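PDB 3TO3: citryl-spermidine/3,4-dihydroxybenzoyl-citryl-spermidine:spermidine ligase, which catalyses the ATP-dependent condensation of spermidine with citryl-spermidine intermediates, a step in making the siderophore petrobactin in Bacillus anthracis. Local coordinates for residues Y227-Y241 and Q264-D276. Sequence-based numbering, arbitrary orientation.
Sequences YKERIHSMGCDPKQY and QDKGIIYLGESAD
Leu271 lays its CB over the centre of the Tyr227 ring, 3.6 Å from the ring centroid and 13° off the normal, a CH-pi contact; CD1 of the same leucine lies near CG and CD2. One turn on, Ile231 reaches Leu271 through CG1, and also Ile269, whose CD1 lies 4.0 Å from Ile231 CG2. Ile269 is shared: its CG2 meets the selenium of selenomethionine Met234 at 3.6 Å, its CD1 approaches Tyr241 CE1 at 3.6 Å. This apolar row is bordered by two polar ties, both to backbone carbonyls. Arg230 runs out with CG anti to its backbone N (chi1 169°), then bends at chi3 and presents the guanidinium edge to Tyr270 O; NH2 binds that oxygen at 2.7 Å, in the carbonyl plane, NE adding a weak bond. The Tyr241 hydroxyl donates to Lys266 O over 2.7 Å, at the ring's edge. Lys266 itself coils back, packing CD on Cys236 SG at 3.5 Å and CE on the Met234 methyl. Asp265 OD2 accepts from Gly267 N in an Asx turn, which probably helps set the chain around Lys266 O, and a classic beta bulge sets Leu271 and Gly272 opposite Trp193. The example is a helix packed by its apolar side on a small antiparallel sheet (241-246, 192-197, 268-273), in the IucA/IucC family region but away from the ATP and magnesium sites. Residues 227-232, ending helix 221-232, run roughly antiparallel to strand 268-273 (146°, axes 9.5 Å apart); Phe243 touches Tyr227, Ile231 and Leu271, and His8 of the second subunit meets Tyr270 edge-to-face.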
ATOM      1  N   TYR B 227      -7.039 -19.901  28.294  1.00 59.21           N
ATOM      2  CA  TYR B 227      -7.614 -18.989  27.314  1.00 56.18           C
ATOM      3  C   TYR B 227      -9.067 -18.696  27.688  1.00 61.57           C
ATOM      4  O   TYR B 227      -9.506 -17.539  27.676  1.00 64.68           O
ATOM      5  CB  TYR B 227      -7.514 -19.564  25.894  1.00 56.04           C
ATOM      6  CG  TYR B 227      -6.151 -19.382  25.236  1.00 58.07           C
ATOM      7  CD1 TYR B 227      -5.173 -18.589  25.832  1.00 57.23           C
ATOM      8  CD2 TYR B 227      -5.852 -19.987  24.007  1.00 48.85           C
ATOM      9  CE1 TYR B 227      -3.934 -18.403  25.231  1.00 57.52           C
ATOM     10  CE2 TYR B 227      -4.605 -19.804  23.392  1.00 50.63           C
ATOM     11  CZ  TYR B 227      -3.655 -19.007  24.009  1.00 59.84           C
ATOM     12  OH  TYR B 227      -2.410 -18.809  23.428  1.00 61.84           O
ATOM     13  N   LYS B 228      -9.813 -19.736  28.042  1.00 63.33           N
ATOM     14  CA  LYS B 228     -11.204 -19.543  28.427  1.00 62.79           C
ATOM     15  C   LYS B 228     -11.343 -18.707  29.687  1.00 66.48           C
ATOM     16  O   LYS B 228     -12.313 -17.974  29.833  1.00 68.13           O
ATOM     17  CB  LYS B 228     -11.956 -20.876  28.524  1.00 66.67           C
ATOM     18  CG  LYS B 228     -12.148 -21.491  27.132  1.00 72.54           C
ATOM     19  CD  LYS B 228     -12.731 -22.900  27.128  1.00 72.11           C
ATOM     20  CE  LYS B 228     -12.804 -23.426  25.681  1.00 69.83           C
ATOM     21  NZ  LYS B 228     -13.142 -24.877  25.632  1.00 78.34           N
ATOM     22  N   GLU B 229     -10.371 -18.787  30.588  1.00 72.50           N
ATOM     23  CA  GLU B 229     -10.486 -18.062  31.850  1.00 75.91           C
ATOM     24  C   GLU B 229     -10.191 -16.598  31.625  1.00 78.25           C
ATOM     25  O   GLU B 229     -10.673 -15.744  32.359  1.00 87.27           O
ATOM     26  CB  GLU B 229      -9.555 -18.635  32.924  1.00 84.95           C
ATOM     27  CG  GLU B 229     -10.289 -19.206  34.142  1.00100.47           C
ATOM     28  CD  GLU B 229     -10.991 -18.131  34.981  1.00114.25           C
ATOM     29  OE1 GLU B 229     -10.734 -16.920  34.770  1.00116.17           O
ATOM     30  OE2 GLU B 229     -11.805 -18.502  35.858  1.00117.58           O
ATOM     31  N   ARG B 230      -9.387 -16.306  30.610  1.00 70.60           N
ATOM     32  CA  ARG B 230      -9.076 -14.922  30.288  1.00 70.32           C
ATOM     33  C   ARG B 230     -10.300 -14.207  29.691  1.00 71.61           C
ATOM     34  O   ARG B 230     -10.664 -13.127  30.130  1.00 77.52           O
ATOM     35  CB  ARG B 230      -7.853 -14.837  29.365  1.00 70.70           C
ATOM     36  CG  ARG B 230      -7.629 -13.459  28.789  1.00 80.67           C
ATOM     37  CD  ARG B 230      -6.215 -13.280  28.262  1.00 93.20           C
ATOM     38  NE  ARG B 230      -6.165 -12.369  27.113  1.00102.53           N
ATOM     39  CZ  ARG B 230      -6.490 -11.076  27.162  1.00107.16           C
ATOM     40  NH1 ARG B 230      -6.897 -10.533  28.310  1.00106.59           N
ATOM     41  NH2 ARG B 230      -6.418 -10.323  26.058  1.00103.22           N
ATOM     42  N   ILE B 231     -10.934 -14.831  28.703  1.00 69.58           N
ATOM     43  CA  ILE B 231     -12.164 -14.331  28.104  1.00 61.72           C
ATOM     44  C   ILE B 231     -13.231 -14.098  29.168  1.00 67.92           C
ATOM     45  O   ILE B 231     -13.896 -13.074  29.173  1.00 70.04           O
ATOM     46  CB  ILE B 231     -12.699 -15.336  27.055  1.00 50.72           C
ATOM     47  CG1 ILE B 231     -11.662 -15.579  25.961  1.00 42.72           C
ATOM     48  CG2 ILE B 231     -14.009 -14.866  26.440  1.00 43.97           C
ATOM     49  CD1 ILE B 231     -12.027 -16.695  24.989  1.00 38.05           C
ATOM     50  N   HIS B 232     -13.382 -15.050  30.080  1.00 79.69           N
ATOM     51  CA  HIS B 232     -14.413 -14.953  31.114  1.00 87.62           C
ATOM     52  C   HIS B 232     -14.227 -13.768  32.048  1.00 89.06           C
ATOM     53  O   HIS B 232     -15.197 -13.209  32.536  1.00 91.41           O
ATOM     54  CB  HIS B 232     -14.508 -16.235  31.942  1.00 90.56           C
ATOM     55  CG  HIS B 232     -15.590 -16.194  32.971  1.00 99.35           C
ATOM     56  ND1 HIS B 232     -16.926 -16.302  32.649  1.00103.77           N
ATOM     57  CD2 HIS B 232     -15.539 -16.028  34.314  1.00103.26           C
ATOM     58  CE1 HIS B 232     -17.651 -16.225  33.750  1.00103.90           C
ATOM     59  NE2 HIS B 232     -16.834 -16.054  34.775  1.00104.48           N
ATOM     60  N   SER B 233     -12.978 -13.389  32.288  1.00 91.47           N
ATOM     61  CA  SER B 233     -12.663 -12.298  33.200  1.00 94.05           C
ATOM     62  C   SER B 233     -12.750 -10.944  32.493  1.00 92.45           C
ATOM     63  O   SER B 233     -12.513  -9.899  33.097  1.00 92.57           O
ATOM     64  CB  SER B 233     -11.266 -12.490  33.775  1.00 96.87           C
ATOM     65  OG  SER B 233     -10.300 -12.355  32.743  1.00 99.46           O
HETATM   66  N   MSE B 234     -13.043 -10.970  31.200  1.00 87.22           N
HETATM   67  CA  MSE B 234     -13.404  -9.759  30.465  1.00 81.44           C
HETATM   68  C   MSE B 234     -14.910  -9.603  30.387  1.00 82.98           C
HETATM   69  O   MSE B 234     -15.411  -8.782  29.622  1.00 87.77           O
HETATM   70  CB  MSE B 234     -12.822  -9.759  29.069  1.00 73.37           C
HETATM   71  CG  MSE B 234     -11.383 -10.122  29.063  1.00 73.42           C
HETATM   72 SE   MSE B 234     -10.769 -10.258  27.252  0.56 76.99          SE
HETATM   73  CE  MSE B 234     -10.295  -8.332  27.074  1.00 72.69           C
ATOM     74  N   GLY B 235     -15.628 -10.470  31.091  1.00 76.68           N
ATOM     75  CA  GLY B 235     -17.074 -10.433  31.082  1.00 76.78           C
ATOM     76  C   GLY B 235     -17.667 -10.934  29.781  1.00 74.16           C
ATOM     77  O   GLY B 235     -18.751 -10.514  29.377  1.00 76.33           O
ATOM     78  N   CYS B 236     -16.968 -11.855  29.132  1.00 65.14           N
ATOM     79  CA  CYS B 236     -17.474 -12.437  27.911  1.00 66.09           C
ATOM     80  C   CYS B 236     -17.666 -13.915  28.133  1.00 67.01           C
ATOM     81  O   CYS B 236     -17.093 -14.495  29.042  1.00 69.34           O
ATOM     82  CB  CYS B 236     -16.507 -12.178  26.753  1.00 73.32           C
ATOM     83  SG  CYS B 236     -16.287 -10.413  26.412  1.00 71.65           S
ATOM     84  N   ASP B 237     -18.505 -14.521  27.310  1.00 66.87           N
ATOM     85  CA  ASP B 237     -18.858 -15.907  27.493  1.00 56.99           C
ATOM     86  C   ASP B 237     -18.009 -16.776  26.570  1.00 55.11           C
ATOM     87  O   ASP B 237     -18.230 -16.832  25.360  1.00 53.47           O
ATOM     88  CB  ASP B 237     -20.353 -16.079  27.212  1.00 67.57           C
ATOM     89  CG  ASP B 237     -20.821 -17.517  27.320  1.00 71.02           C
ATOM     90  OD1 ASP B 237     -19.976 -18.426  27.428  1.00 72.45           O
ATOM     91  OD2 ASP B 237     -22.050 -17.733  27.270  1.00 78.37           O
ATOM     92  N   PRO B 238     -17.070 -17.523  27.159  1.00 61.22           N
ATOM     93  CA  PRO B 238     -16.150 -18.413  26.439  1.00 56.66           C
ATOM     94  C   PRO B 238     -16.849 -19.340  25.425  1.00 59.61           C
ATOM     95  O   PRO B 238     -16.236 -19.728  24.427  1.00 69.60           O
ATOM     96  CB  PRO B 238     -15.528 -19.244  27.560  1.00 63.73           C
ATOM     97  CG  PRO B 238     -15.706 -18.441  28.800  1.00 68.47           C
ATOM     98  CD  PRO B 238     -16.943 -17.634  28.624  1.00 64.96           C
ATOM     99  N   LYS B 239     -18.094 -19.720  25.685  1.00 61.80           N
ATOM    100  CA  LYS B 239     -18.836 -20.569  24.750  1.00 65.16           C
ATOM    101  C   LYS B 239     -19.296 -19.848  23.466  1.00 65.44           C
ATOM    102  O   LYS B 239     -19.786 -20.493  22.546  1.00 66.89           O
ATOM    103  CB  LYS B 239     -20.050 -21.208  25.442  1.00 69.55           C
ATOM    104  CG  LYS B 239     -19.726 -22.043  26.681  1.00 76.09           C
ATOM    105  CD  LYS B 239     -20.984 -22.744  27.204  1.00 86.12           C
ATOM    106  CE  LYS B 239     -20.907 -23.045  28.693  1.00 92.13           C
ATOM    107  NZ  LYS B 239     -21.108 -21.807  29.515  1.00 94.10           N
ATOM    108  N   GLN B 240     -19.148 -18.523  23.409  1.00 56.40           N
ATOM    109  CA  GLN B 240     -19.533 -17.757  22.224  1.00 55.45           C
ATOM    110  C   GLN B 240     -18.383 -17.556  21.232  1.00 50.15           C
ATOM    111  O   GLN B 240     -18.516 -16.772  20.275  1.00 48.59           O
ATOM    112  CB  GLN B 240     -20.131 -16.400  22.596  1.00 63.37           C
ATOM    113  CG  GLN B 240     -21.447 -16.473  23.367  1.00 79.22           C
ATOM    114  CD  GLN B 240     -22.636 -16.678  22.456  1.00 90.58           C
ATOM    115  OE1 GLN B 240     -22.910 -17.791  22.018  1.00 93.36           O
ATOM    116  NE2 GLN B 240     -23.349 -15.597  22.159  1.00 98.13           N
ATOM    117  N   TYR B 241     -17.242 -18.198  21.488  1.00 44.09           N
ATOM    118  CA  TYR B 241     -16.043 -17.967  20.666  1.00 48.85           C
ATOM    119  C   TYR B 241     -15.424 -19.211  20.052  1.00 50.88           C
ATOM    120  O   TYR B 241     -15.413 -20.280  20.662  1.00 54.26           O
ATOM    121  CB  TYR B 241     -14.965 -17.267  21.485  1.00 48.00           C
ATOM    122  CG  TYR B 241     -15.346 -15.876  21.897  1.00 50.39           C
ATOM    123  CD1 TYR B 241     -14.829 -14.780  21.239  1.00 46.61           C
ATOM    124  CD2 TYR B 241     -16.247 -15.659  22.936  1.00 58.41           C
ATOM    125  CE1 TYR B 241     -15.179 -13.504  21.610  1.00 49.30           C
ATOM    126  CE2 TYR B 241     -16.617 -14.387  23.302  1.00 54.62           C
ATOM    127  CZ  TYR B 241     -16.062 -13.306  22.633  1.00 51.87           C
ATOM    128  OH  TYR B 241     -16.404 -12.025  22.990  1.00 50.12           O
ATOM    129  N   GLN B 264     -12.536  -3.601  19.910  1.00 41.97           N
ATOM    130  CA  GLN B 264     -13.259  -2.776  20.872  1.00 41.50           C
ATOM    131  C   GLN B 264     -14.487  -3.481  21.491  1.00 47.54           C
ATOM    132  O   GLN B 264     -14.736  -3.389  22.690  1.00 50.14           O
ATOM    133  CB  GLN B 264     -13.687  -1.455  20.198  1.00 39.22           C
ATOM    134  CG  GLN B 264     -14.949  -0.791  20.794  1.00 49.09           C
ATOM    135  CD  GLN B 264     -14.668  -0.236  22.133  1.00 60.17           C
ATOM    136  OE1 GLN B 264     -13.502   0.000  22.459  1.00 66.69           O
ATOM    137  NE2 GLN B 264     -15.716  -0.023  22.945  1.00 58.68           N
ATOM    138  N   ASP B 265     -15.276  -4.134  20.654  1.00 45.20           N
ATOM    139  CA  ASP B 265     -16.498  -4.777  21.086  1.00 50.89           C
ATOM    140  C   ASP B 265     -16.336  -6.275  21.411  1.00 57.98           C
ATOM    141  O   ASP B 265     -17.318  -6.971  21.641  1.00 68.50           O
ATOM    142  CB  ASP B 265     -17.675  -4.480  20.136  1.00 59.41           C
ATOM    143  CG  ASP B 265     -17.582  -5.224  18.815  1.00 71.93           C
ATOM    144  OD1 ASP B 265     -18.344  -4.872  17.891  1.00 81.89           O
ATOM    145  OD2 ASP B 265     -16.760  -6.158  18.694  1.00 73.24           O
ATOM    146  N   LYS B 266     -15.100  -6.763  21.397  1.00 45.10           N
ATOM    147  CA  LYS B 266     -14.812  -8.151  21.748  1.00 44.20           C
ATOM    148  C   LYS B 266     -15.357  -9.169  20.770  1.00 43.40           C
ATOM    149  O   LYS B 266     -15.512 -10.331  21.107  1.00 51.23           O
ATOM    150  CB  LYS B 266     -15.360  -8.455  23.151  1.00 45.63           C
ATOM    151  CG  LYS B 266     -15.121  -7.339  24.161  1.00 45.25           C
ATOM    152  CD  LYS B 266     -14.214  -7.776  25.296  1.00 64.25           C
ATOM    153  CE  LYS B 266     -12.749  -7.393  25.077  1.00 81.97           C
ATOM    154  NZ  LYS B 266     -12.474  -5.936  25.403  1.00 93.78           N
ATOM    155  N   GLY B 267     -15.586  -8.738  19.535  1.00 43.89           N
ATOM    156  CA  GLY B 267     -15.766  -9.655  18.424  1.00 35.23           C
ATOM    157  C   GLY B 267     -14.504 -10.490  18.231  1.00 45.66           C
ATOM    158  O   GLY B 267     -14.560 -11.633  17.761  1.00 42.52           O
ATOM    159  N   ILE B 268     -13.365  -9.886  18.583  1.00 41.01           N
ATOM    160  CA  ILE B 268     -12.050 -10.493  18.467  1.00 37.70           C
ATOM    161  C   ILE B 268     -11.266 -10.234  19.753  1.00 40.40           C
ATOM    162  O   ILE B 268     -11.242  -9.119  20.285  1.00 40.02           O
ATOM    163  CB  ILE B 268     -11.268  -9.875  17.313  1.00 44.11           C
ATOM    164  CG1 ILE B 268     -11.664 -10.502  16.002  1.00 49.08           C
ATOM    165  CG2 ILE B 268      -9.817 -10.143  17.461  1.00 50.70           C
ATOM    166  CD1 ILE B 268     -10.997  -9.751  14.866  1.00 59.17           C
ATOM    167  N   ILE B 269     -10.632 -11.263  20.285  1.00 39.59           N
ATOM    168  CA  ILE B 269      -9.897 -11.076  21.528  1.00 45.00           C
ATOM    169  C   ILE B 269      -8.539 -11.741  21.385  1.00 47.54           C
ATOM    170  O   ILE B 269      -8.441 -12.909  20.989  1.00 46.18           O
ATOM    171  CB  ILE B 269     -10.611 -11.715  22.733  1.00 44.55           C
ATOM    172  CG1 ILE B 269     -12.029 -11.171  22.895  1.00 43.23           C
ATOM    173  CG2 ILE B 269      -9.805 -11.502  24.001  1.00 40.97           C
ATOM    174  CD1 ILE B 269     -12.881 -11.917  23.933  1.00 40.05           C
ATOM    175  N   TYR B 270      -7.498 -10.985  21.711  1.00 47.87           N
ATOM    176  CA  TYR B 270      -6.147 -11.475  21.631  1.00 44.02           C
ATOM    177  C   TYR B 270      -5.874 -12.405  22.815  1.00 42.76           C
ATOM    178  O   TYR B 270      -6.094 -12.037  23.957  1.00 46.57           O
ATOM    179  CB  TYR B 270      -5.166 -10.294  21.621  1.00 37.39           C
ATOM    180  CG  TYR B 270      -3.734 -10.710  21.879  1.00 40.27           C
ATOM    181  CD1 TYR B 270      -2.937 -11.212  20.869  1.00 40.58           C
ATOM    182  CD2 TYR B 270      -3.183 -10.610  23.149  1.00 47.38           C
ATOM    183  CE1 TYR B 270      -1.610 -11.631  21.129  1.00 45.44           C
ATOM    184  CE2 TYR B 270      -1.876 -11.014  23.411  1.00 49.03           C
ATOM    185  CZ  TYR B 270      -1.095 -11.517  22.399  1.00 49.33           C
ATOM    186  OH  TYR B 270       0.201 -11.924  22.684  1.00 51.74           O
ATOM    187  N   LEU B 271      -5.379 -13.601  22.534  1.00 41.95           N
ATOM    188  CA  LEU B 271      -5.028 -14.560  23.580  1.00 49.64           C
ATOM    189  C   LEU B 271      -3.504 -14.613  23.825  1.00 54.60           C
ATOM    190  O   LEU B 271      -3.044 -14.372  24.940  1.00 63.16           O
ATOM    191  CB  LEU B 271      -5.625 -15.937  23.299  1.00 49.43           C
ATOM    192  CG  LEU B 271      -7.128 -15.796  23.091  1.00 48.57           C
ATOM    193  CD1 LEU B 271      -7.758 -17.076  22.466  1.00 47.86           C
ATOM    194  CD2 LEU B 271      -7.770 -15.431  24.420  1.00 41.10           C
ATOM    195  N   GLY B 272      -2.729 -14.970  22.807  1.00 44.31           N
ATOM    196  CA  GLY B 272      -1.277 -15.022  22.951  1.00 42.10           C
ATOM    197  C   GLY B 272      -0.584 -15.784  21.833  1.00 42.59           C
ATOM    198  O   GLY B 272      -1.125 -15.923  20.738  1.00 48.20           O
ATOM    199  N   GLU B 273       0.600 -16.312  22.117  1.00 45.66           N
ATOM    200  CA  GLU B 273       1.439 -16.921  21.088  1.00 46.22           C
ATOM    201  C   GLU B 273       1.405 -18.430  21.173  1.00 48.86           C
ATOM    202  O   GLU B 273       1.185 -18.971  22.249  1.00 47.41           O
ATOM    203  CB  GLU B 273       2.872 -16.407  21.218  1.00 50.53           C
ATOM    204  CG  GLU B 273       2.908 -14.888  21.339  1.00 66.06           C
ATOM    205  CD  GLU B 273       4.299 -14.303  21.336  1.00 72.52           C
ATOM    206  OE1 GLU B 273       4.869 -14.108  22.432  1.00 80.89           O
ATOM    207  OE2 GLU B 273       4.805 -14.012  20.235  1.00 64.13           O
ATOM    208  N   SER B 274       1.568 -19.118  20.042  1.00 43.79           N
ATOM    209  CA  SER B 274       1.610 -20.575  20.100  1.00 42.38           C
ATOM    210  C   SER B 274       2.807 -21.053  20.915  1.00 48.34           C
ATOM    211  O   SER B 274       3.801 -20.341  21.028  1.00 47.26           O
ATOM    212  CB  SER B 274       1.633 -21.181  18.699  1.00 41.35           C
ATOM    213  OG  SER B 274       2.624 -20.581  17.907  1.00 42.04           O
ATOM    214  N   ALA B 275       2.701 -22.241  21.513  1.00 50.65           N
ATOM    215  CA  ALA B 275       3.836 -22.827  22.222  1.00 50.33           C
ATOM    216  C   ALA B 275       4.908 -23.217  21.210  1.00 51.67           C
ATOM    217  O   ALA B 275       6.091 -23.003  21.427  1.00 57.53           O
ATOM    218  CB  ALA B 275       3.400 -24.102  23.051  1.00 47.38           C
ATOM    219  N   ASP B 276       4.478 -23.820  20.108  1.00 44.93           N
ATOM    220  CA  ASP B 276       5.403 -24.290  19.079  1.00 49.94           C
ATOM    221  C   ASP B 276       5.894 -23.168  18.147  1.00 52.85           C
ATOM    222  O   ASP B 276       5.221 -22.145  17.948  1.00 51.45           O
ATOM    223  CB  ASP B 276       4.773 -25.444  18.266  1.00 47.91           C
ATOM    224  CG  ASP B 276       4.482 -26.694  19.135  1.00 60.74           C
ATOM    225  OD1 ASP B 276       4.951 -26.760  20.297  1.00 57.99           O
ATOM    226  OD2 ASP B 276       3.797 -27.623  18.650  1.00 59.05           O
TER